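Local coordinates for protein WipB (Legionella pneumophila, PDB 5NNY) that acts as a translocated Ser/Thr phosphatase, represented here by its phosphatase domain, and targets the host lysosomal nutrient-sensing machinery, at residues A[127-132]-A[154-159]; A[231-236]-A[298-303]. All coordinates share one frame; numbering follows the deposited sequence.

Contact 1 of 2, residues A[127-132]-A[154-159]; sequences SNHGIE and NIQHGN
With chi1 at 59°, which tucks CG over its own backbone, and the chain extended beyond it, Q156 sends its amide from the loop to the first turn of helix 128-138. S127 N-caps this helix, its OG accepting from G130 N, and the N128-H129 that follows is consistent with the Asn-His motif of calcineurin-like phosphoesterases. E132, its CG anti to the backbone N, reaches out to the same amide. Glutamine suits this place because its flat end both donates and accepts. Q156 NE2 lies 3.1 Å from N128 O, approaching from above the carbonyl plane, and 2.9 Å from E132 OE1, which accepts an almost straight bond through its anti lone pair. In return N128 ND2 donates to Q156 OE1 at 3.1 Å, nearly along the C=O axis. Three bonds thus fix the rotation of the amide, which stacks on the H129 ring with the planes 2° apart, Q156 OE1 sitting 4.0 Å above the ring centre. H157 O approaches the ring edge in plane, 3.5 Å from H129 CE1, while H129 ND1 is hydrogen-bonded to V99 O. E132 OE1 has a second donor: a water 2.9 Å away that also donates to Q156 O at 3.1 Å.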
loop_
_atom_site.group_PDB
_atom_site.type_symbol
_atom_site.label_atom_id
_atom_site.label_comp_id
_atom_site.label_asym_id
_atom_site.label_seq_id
_atom_site.Cartn_x
_atom_site.Cartn_y
_atom_site.Cartn_z
ATOM N N SER A 127 -5.218 -0.340 1.726
ATOM C CA SER A 127 -5.254 -0.472 3.172
ATOM C C SER A 127 -5.549 0.887 3.783
ATOM O O SER A 127 -5.470 1.925 3.115
ATOM C CB SER A 127 -3.932 -1.029 3.745
ATOM O OG SER A 127 -2.821 -0.146 3.557
ATOM N N ASN A 128 -5.884 0.863 5.078
ATOM C CA ASN A 128 -6.108 2.106 5.803
ATOM C C ASN A 128 -4.832 2.942 5.860
ATOM O O ASN A 128 -4.889 4.173 5.744
ATOM C CB ASN A 128 -6.644 1.821 7.212
ATOM C CG ASN A 128 -5.980 0.612 7.882
ATOM O OD1 ASN A 128 -6.127 -0.528 7.429
ATOM N ND2 ASN A 128 -5.290 0.856 8.994
ATOM N N HIS A 129 -3.669 2.290 5.998
ATOM C CA HIS A 129 -2.408 3.033 6.026
ATOM C C HIS A 129 -2.125 3.664 4.664
ATOM O O HIS A 129 -1.832 4.860 4.560
ATOM C CB HIS A 129 -1.252 2.114 6.446
ATOM C CG HIS A 129 -1.256 1.734 7.893
ATOM N ND1 HIS A 129 -0.670 2.506 8.874
ATOM C CD2 HIS A 129 -1.751 0.641 8.525
ATOM C CE1 HIS A 129 -0.819 1.917 10.047
ATOM N NE2 HIS A 129 -1.470 0.784 9.862
ATOM N N GLY A 130 -2.224 2.876 3.623
ATOM C CA GLY A 130 -1.990 3.366 2.295
ATOM C C GLY A 130 -2.949 4.448 1.830
ATOM O O GLY A 130 -2.606 5.364 1.161
ATOM N N ILE A 131 -4.173 4.373 2.314
ATOM C CA ILE A 131 -5.164 5.346 1.976
ATOM C C ILE A 131 -4.811 6.765 2.531
ATOM O O ILE A 131 -5.209 7.721 2.004
ATOM C CB ILE A 131 -6.551 4.828 2.387
ATOM C CG1 ILE A 131 -7.533 4.959 1.274
ATOM C CG2 ILE A 131 -7.046 5.513 3.606
ATOM C CD1 ILE A 131 -8.724 4.086 1.475
ATOM N N GLU A 132 -4.080 6.851 3.630
ATOM C CA GLU A 132 -3.657 8.118 4.121
ATOM C C GLU A 132 -2.645 8.743 3.129
ATOM O O GLU A 132 -2.678 9.911 2.887
ATOM C CB GLU A 132 -3.056 7.978 5.492
ATOM C CG GLU A 132 -2.413 9.229 5.978
ATOM C CD GLU A 132 -2.030 9.204 7.462
ATOM O OE1 GLU A 132 -2.323 8.271 8.164
ATOM O OE2 GLU A 132 -1.398 10.149 7.887
ATOM N N ASN A 154 -5.127 10.621 12.952
ATOM C CA ASN A 154 -5.663 10.440 14.296
ATOM C C ASN A 154 -5.982 8.984 14.612
ATOM O O ASN A 154 -6.188 8.654 15.786
ATOM C CB ASN A 154 -6.952 11.245 14.486
ATOM C CG ASN A 154 -6.716 12.726 14.614
ATOM O OD1 ASN A 154 -5.608 13.174 14.919
ATOM N ND2 ASN A 154 -7.774 13.508 14.395
ATOM N N ILE A 155 -6.078 8.110 13.610
ATOM C CA ILE A 155 -6.559 6.748 13.853
ATOM C C ILE A 155 -5.507 5.701 13.608
ATOM O O ILE A 155 -5.814 4.502 13.676
ATOM C CB ILE A 155 -7.820 6.427 13.029
ATOM C CG1 ILE A 155 -7.514 6.473 11.532
ATOM C CG2 ILE A 155 -8.931 7.385 13.411
ATOM C CD1 ILE A 155 -8.717 6.250 10.651
ATOM N N GLN A 156 -4.283 6.100 13.283
ATOM C CA GLN A 156 -3.235 5.119 13.061
ATOM C C GLN A 156 -1.902 5.822 13.224
ATOM O O GLN A 156 -1.794 7.039 13.051
ATOM C CB GLN A 156 -3.363 4.470 11.679
ATOM C CG GLN A 156 -3.296 5.486 10.546
ATOM C CD GLN A 156 -3.849 4.947 9.235
ATOM O OE1 GLN A 156 -4.470 3.882 9.191
ATOM N NE2 GLN A 156 -3.625 5.686 8.159
ATOM N N HIS A 157 -0.892 5.045 13.570
ATOM C CA HIS A 157 0.446 5.580 13.709
ATOM C C HIS A 157 1.157 5.420 12.377
ATOM O O HIS A 157 1.104 4.355 11.754
ATOM C CB HIS A 157 1.191 4.902 14.854
ATOM C CG HIS A 157 0.783 5.418 16.200
ATOM N ND1 HIS A 157 0.988 4.717 17.370
ATOM C CD2 HIS A 157 0.168 6.574 16.556
ATOM C CE1 HIS A 157 0.517 5.419 18.388
ATOM N NE2 HIS A 157 0.019 6.551 17.921
ATOM N N GLY A 158 1.742 6.506 11.913
ATOM C CA GLY A 158 2.361 6.556 10.610
ATOM C C GLY A 158 3.722 7.190 10.704
ATOM O O GLY A 158 3.987 8.189 10.030
ATOM N N ASN A 159 4.577 6.626 11.569
ATOM C CA ASN A 159 5.928 7.161 11.744
ATOM C C ASN A 159 6.606 7.390 10.407
ATOM O O ASN A 159 7.240 8.429 10.183
ATOM C CB ASN A 159 6.784 6.200 12.585
ATOM C CG ASN A 159 8.208 6.712 12.782
ATOM O OD1 ASN A 159 8.411 7.714 13.447
ATOM N ND2 ASN A 159 9.197 6.024 12.209
HETATM O O HOH W 1 0.998 9.755 10.327
HETATM O O HOH W 2 -0.690 8.390 10.518
#

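Contact 2 of 2, residues A[231-236]-A[298-303]; sequences ESAVDL and KKFKIT
Charge pairing joins the two segments near their first residues, where E231 and K299 form a salt bridge with K299 NZ 2.6 Å from E231 OE2, on the syn lone pair. The lysine chain runs extended beyond CG, whereas the glutamate bends at chi2 (-46°) to bring its carboxylate back to the lysine ammonium; long, flexible charged chains suit this exposed side. A water links the two backbones, donating to E231 O at 3.0 Å and K299 O at 3.1 Å. Within 231-236, S232 is the N-cap of helix 233-253, its OG accepting from D235 N at 3.0 Å. Apolar packing fills the buried side. F300 (chi1 53°, CG flanked by both N and C of its own backbone) brings its ring obliquely against the S232 peptide, CD2 3.6 Å from S232 C. Its CB touches A233 CB, a small side chain that lets the backbones approach, and its CZ lies 3.8 Å from L236 CD2. That methyl also meets I302 CD1 at 3.8 Å. N202 hydrogen-bonds both segments, OD1 to A233 N and ND2 to K299 O. The helix start packs on edge strand 301-306 and its neighbour 203-208, with L214 of helix 214-224 touching L236 and I302.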
loop_
_atom_site.group_PDB
_atom_site.type_symbol
_atom_site.label_atom_id
_atom_site.label_comp_id
_atom_site.label_asym_id
_atom_site.label_seq_id
_atom_site.Cartn_x
_atom_site.Cartn_y
_atom_site.Cartn_z
ATOM N N GLU A 231 -21.759 -16.406 -10.724
ATOM C CA GLU A 231 -22.245 -17.659 -11.280
ATOM C C GLU A 231 -21.150 -18.709 -11.392
ATOM O O GLU A 231 -21.467 -19.888 -11.599
ATOM C CB GLU A 231 -22.895 -17.408 -12.642
ATOM C CG GLU A 231 -24.230 -16.688 -12.534
ATOM C CD GLU A 231 -25.119 -17.297 -11.460
ATOM O OE1 GLU A 231 -25.539 -18.463 -11.633
ATOM O OE2 GLU A 231 -25.375 -16.619 -10.432
ATOM N N SER A 232 -19.892 -18.309 -11.246
ATOM C CA SER A 232 -18.736 -19.194 -11.345
ATOM C C SER A 232 -17.535 -18.421 -10.824
ATOM O O SER A 232 -17.606 -17.204 -10.619
ATOM C CB SER A 232 -18.494 -19.661 -12.780
ATOM O OG SER A 232 -18.070 -18.587 -13.609
ATOM N N ALA A 233 -16.424 -19.137 -10.621
ATOM C CA ALA A 233 -15.180 -18.465 -10.238
ATOM C C ALA A 233 -14.730 -17.481 -11.313
ATOM O O ALA A 233 -14.275 -16.373 -10.997
ATOM C CB ALA A 233 -14.072 -19.490 -9.981
ATOM N N VAL A 234 -14.843 -17.876 -12.588
ATOM C CA VAL A 234 -14.526 -16.988 -13.702
ATOM C C VAL A 234 -15.417 -15.752 -13.672
ATOM O O VAL A 234 -14.955 -14.632 -13.916
ATOM C CB VAL A 234 -14.648 -17.745 -15.044
ATOM C CG1 VAL A 234 -14.867 -16.778 -16.185
ATOM C CG2 VAL A 234 -13.388 -18.577 -15.304
ATOM N N ASP A 235 -16.706 -15.931 -13.376
ATOM C CA ASP A 235 -17.607 -14.781 -13.347
ATOM C C ASP A 235 -17.256 -13.827 -12.211
ATOM O O ASP A 235 -17.326 -12.603 -12.369
ATOM C CB ASP A 235 -19.061 -15.240 -13.223
ATOM C CG ASP A 235 -19.840 -15.045 -14.507
ATOM O OD1 ASP A 235 -19.200 -14.733 -15.539
ATOM O OD2 ASP A 235 -21.083 -15.195 -14.491
ATOM N N LEU A 236 -16.897 -14.368 -11.049
ATOM C CA LEU A 236 -16.514 -13.512 -9.934
ATOM C C LEU A 236 -15.256 -12.727 -10.264
ATOM O O LEU A 236 -15.148 -11.536 -9.942
ATOM C CB LEU A 236 -16.302 -14.355 -8.676
ATOM C CG LEU A 236 -16.140 -13.555 -7.378
ATOM C CD1 LEU A 236 -17.421 -12.811 -7.014
ATOM C CD2 LEU A 236 -15.674 -14.442 -6.227
ATOM N N LYS A 298 -22.311 -21.908 -3.501
ATOM C CA LYS A 298 -22.493 -23.237 -4.069
ATOM C C LYS A 298 -21.991 -23.317 -5.498
ATOM O O LYS A 298 -21.778 -24.426 -6.005
ATOM C CB LYS A 298 -23.961 -23.661 -3.987
ATOM C CG LYS A 298 -24.916 -22.952 -4.917
ATOM C CD LYS A 298 -26.343 -23.400 -4.618
ATOM C CE LYS A 298 -27.344 -22.761 -5.556
ATOM N NZ LYS A 298 -27.306 -21.275 -5.452
ATOM N N LYS A 299 -21.713 -22.171 -6.128
ATOM C CA LYS A 299 -21.396 -22.152 -7.547
ATOM C C LYS A 299 -19.903 -22.209 -7.849
ATOM O O LYS A 299 -19.539 -22.298 -9.020
ATOM C CB LYS A 299 -22.008 -20.904 -8.188
ATOM C CG LYS A 299 -23.388 -20.583 -7.620
ATOM C CD LYS A 299 -24.006 -19.357 -8.267
ATOM C CE LYS A 299 -25.180 -18.834 -7.439
ATOM N NZ LYS A 299 -25.864 -17.687 -8.100
ATOM N N PHE A 300 -19.039 -22.175 -6.841
ATOM C CA PHE A 300 -17.599 -22.289 -7.053
ATOM C C PHE A 300 -16.936 -22.446 -5.690
ATOM O O PHE A 300 -17.564 -22.244 -4.647
ATOM C CB PHE A 300 -17.033 -21.070 -7.792
ATOM C CG PHE A 300 -17.389 -19.761 -7.139
ATOM C CD1 PHE A 300 -16.583 -19.231 -6.144
ATOM C CD2 PHE A 300 -18.551 -19.088 -7.487
ATOM C CE1 PHE A 300 -16.935 -18.063 -5.507
ATOM C CE2 PHE A 300 -18.898 -17.904 -6.868
ATOM C CZ PHE A 300 -18.086 -17.389 -5.872
ATOM N N LYS A 301 -15.659 -22.814 -5.717
ATOM C CA LYS A 301 -14.818 -22.854 -4.528
ATOM C C LYS A 301 -14.069 -21.535 -4.402
ATOM O O LYS A 301 -13.609 -20.985 -5.401
ATOM C CB LYS A 301 -13.811 -24.001 -4.600
ATOM C CG LYS A 301 -14.470 -25.368 -4.593
ATOM C CD LYS A 301 -13.496 -26.480 -4.897
ATOM C CE LYS A 301 -14.248 -27.800 -4.955
ATOM N NZ LYS A 301 -13.443 -28.920 -5.509
ATOM N N ILE A 302 -13.941 -21.039 -3.175
ATOM C CA ILE A 302 -13.238 -19.780 -2.931
ATOM C C ILE A 302 -12.434 -19.916 -1.645
ATOM O O ILE A 302 -12.893 -20.524 -0.670
ATOM C CB ILE A 302 -14.217 -18.584 -2.872
ATOM C CG1 ILE A 302 -13.482 -17.253 -2.623
ATOM C CG2 ILE A 302 -15.277 -18.797 -1.817
ATOM C CD1 ILE A 302 -14.289 -16.064 -3.042
ATOM N N THR A 303 -11.214 -19.379 -1.657
ATOM C CA THR A 303 -10.456 -19.164 -0.431
ATOM C C THR A 303 -10.159 -17.675 -0.335
ATOM O O THR A 303 -9.875 -17.034 -1.345
ATOM C CB THR A 303 -9.150 -19.976 -0.419
ATOM O OG1 THR A 303 -8.373 -19.634 -1.567
ATOM C CG2 THR A 303 -9.425 -21.470 -0.471
HETATM O O HOH W 3 -20.494 -22.662 -11.990
#

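Both contacts belong to the WipA-like phosphatase domain and each involves the start of a helix capped by a serine, yet they share no element and their centres stand about 33 Å apart. Contact 1 is the deeper, its centre about 10 Å from the chain centre, and joins a helix following a central strand to a loop between helices. Contact 2, about 27 Å from that centre, joins a helix to an edge strand, 301-306, and the residues leading into it, and is only partly buried. Their chemistry differs accordingly: contact 1 is dominated by polar bonds, with an amide stacked on a histidine ring, whereas contact 2 places hydrophobic side chains inward and opposite charges toward its solvent-facing side.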